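Long-range contact in probable translation initiation factor eIF-2B subunit gamma (Schizosaccharomyces pombe, PDB 5B04), which forms part of the decameric eIF2B complex, which catalyses exchange of GDP for GTP on the gamma subunit of initiation factor eIF2: residues T86-C92 with M112-A118. The protein carries 3 engineered substitutions. Residue numbers count along the deposited sequence, not the author numbering.
Sequences TSAILIC and MRIHVEA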
# COMPACT_ATOMS: atom_id res chain seq x y z
N THR E 86 -53.98 25.86 -6.76
CA THR E 86 -54.55 26.56 -7.90
C THR E 86 -56.05 26.80 -7.71
O THR E 86 -56.66 27.59 -8.44
CB THR E 86 -54.33 25.78 -9.21
OG1 THR E 86 -54.72 24.42 -9.03
CG2 THR E 86 -52.86 25.83 -9.61
N SER E 87 -56.63 26.12 -6.73
CA SER E 87 -58.05 26.27 -6.43
C SER E 87 -58.33 26.03 -4.95
O SER E 87 -57.69 25.19 -4.32
CB SER E 87 -58.88 25.31 -7.29
OG SER E 87 -58.66 23.97 -6.90
N ALA E 88 -59.28 26.78 -4.41
CA ALA E 88 -59.63 26.65 -3.00
C ALA E 88 -61.13 26.80 -2.77
O ALA E 88 -61.81 27.50 -3.52
CB ALA E 88 -58.87 27.67 -2.17
N ILE E 89 -61.64 26.13 -1.74
CA ILE E 89 -63.04 26.25 -1.35
C ILE E 89 -63.19 27.34 -0.30
O ILE E 89 -62.48 27.34 0.71
CB ILE E 89 -63.59 24.92 -0.80
CG1 ILE E 89 -63.49 23.82 -1.85
CG2 ILE E 89 -65.03 25.10 -0.34
CD1 ILE E 89 -63.97 22.47 -1.36
N LEU E 90 -64.11 28.27 -0.53
CA LEU E 90 -64.33 29.36 0.41
C LEU E 90 -65.71 29.29 1.05
O LEU E 90 -66.72 29.62 0.42
CB LEU E 90 -64.15 30.71 -0.30
CG LEU E 90 -64.36 31.96 0.56
CD1 LEU E 90 -63.57 31.88 1.85
CD2 LEU E 90 -63.95 33.19 -0.23
N ILE E 91 -65.74 28.85 2.30
CA ILE E 91 -66.98 28.80 3.07
C ILE E 91 -67.24 30.16 3.72
O ILE E 91 -66.32 30.78 4.25
CB ILE E 91 -66.93 27.71 4.15
CG1 ILE E 91 -66.87 26.32 3.53
CG2 ILE E 91 -68.14 27.83 5.06
CD1 ILE E 91 -66.56 25.22 4.52
N CYS E 92 -68.49 30.61 3.67
CA CYS E 92 -68.86 31.87 4.29
C CYS E 92 -70.35 31.91 4.61
O CYS E 92 -71.05 30.91 4.50
CB CYS E 92 -68.49 33.04 3.39
SG CYS E 92 -69.47 33.17 1.87
N MET E 112 -55.87 32.41 -8.28
CA MET E 112 -56.43 31.11 -7.94
C MET E 112 -57.90 31.04 -8.34
O MET E 112 -58.57 32.06 -8.45
CB MET E 112 -56.30 30.82 -6.44
CG MET E 112 -54.88 30.53 -5.96
SD MET E 112 -54.86 30.09 -4.21
CE MET E 112 -55.91 28.65 -4.21
N ARG E 113 -58.40 29.82 -8.55
CA ARG E 113 -59.82 29.62 -8.80
C ARG E 113 -60.55 29.47 -7.48
O ARG E 113 -60.54 28.40 -6.86
CB ARG E 113 -60.04 28.39 -9.68
CG ARG E 113 -61.51 28.07 -9.93
CD ARG E 113 -61.86 26.67 -9.45
NE ARG E 113 -61.23 25.63 -10.27
CZ ARG E 113 -61.28 24.33 -10.00
NH1 ARG E 113 -61.94 23.90 -8.93
NH2 ARG E 113 -60.68 23.46 -10.80
N ILE E 114 -61.18 30.56 -7.03
CA ILE E 114 -61.85 30.56 -5.74
C ILE E 114 -63.33 30.22 -5.88
O ILE E 114 -64.15 31.08 -6.24
CB ILE E 114 -61.70 31.91 -5.02
CG1 ILE E 114 -60.23 32.33 -4.98
CG2 ILE E 114 -62.28 31.83 -3.62
CD1 ILE E 114 -59.33 31.33 -4.29
N HIS E 115 -63.67 28.97 -5.59
CA HIS E 115 -65.05 28.51 -5.64
C HIS E 115 -65.75 28.77 -4.31
O HIS E 115 -65.49 28.08 -3.32
CB HIS E 115 -65.09 27.02 -6.01
CG HIS E 115 -66.34 26.32 -5.59
ND1 HIS E 115 -66.35 25.34 -4.63
CD2 HIS E 115 -67.63 26.46 -6.00
CE1 HIS E 115 -67.59 24.90 -4.46
NE2 HIS E 115 -68.38 25.57 -5.29
N VAL E 116 -66.62 29.77 -4.30
CA VAL E 116 -67.29 30.19 -3.07
C VAL E 116 -68.49 29.30 -2.75
O VAL E 116 -69.26 28.94 -3.63
CB VAL E 116 -67.77 31.65 -3.17
CG1 VAL E 116 -68.20 32.17 -1.80
CG2 VAL E 116 -66.67 32.53 -3.74
N GLU E 117 -68.63 28.96 -1.47
CA GLU E 117 -69.74 28.13 -1.02
C GLU E 117 -70.30 28.68 0.29
O GLU E 117 -69.64 28.65 1.32
CB GLU E 117 -69.29 26.68 -0.83
CG GLU E 117 -70.43 25.68 -0.77
CD GLU E 117 -70.74 25.06 -2.12
OE1 GLU E 117 -71.56 24.12 -2.17
OE2 GLU E 117 -70.16 25.51 -3.13
N ALA E 118 -71.52 29.20 0.24
CA ALA E 118 -72.18 29.71 1.44
C ALA E 118 -73.45 28.91 1.72
O ALA E 118 -74.55 29.35 1.38
CB ALA E 118 -72.51 31.18 1.29
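Strands 87-92 and 113-117 are the two parallel strands of a beta-alpha-beta unit, joined through helix 97-105, in the Rossmann-like, nucleotidyltransferase-like domain. Six backbone hydrogen bonds zip them together, alternating in direction. Arg113 N donates to Thr86 O (2.8 Å), His115 N to Ala88 O (3.1 Å) and Glu117 N to Leu90 O (2.8 Å); in return Ala88 N reaches Arg113 O (3.2 Å), Leu90 N reaches His115 O (3.1 Å) and Cys92 N reaches Glu117 O (3.3 Å). Ser87, Ile89 and Ile91 are thus left with their amides and carbonyls directed to the other edge of strand 87-92, where Ile89 and Ile91 hydrogen-bond the backbone of strand 39-45, placing strand 87-92 inside the sheet. Ala88, Leu90, Ile114 and Val116 share one face, covered by helices 74-82 and 97-105; Leu90 CB lies 4.0 Å from Ile114 CG2. On the more polar opposite face, Ser87 CB sits over the Arg113 guanidinium, 3.8 Å from Arg113 CZ.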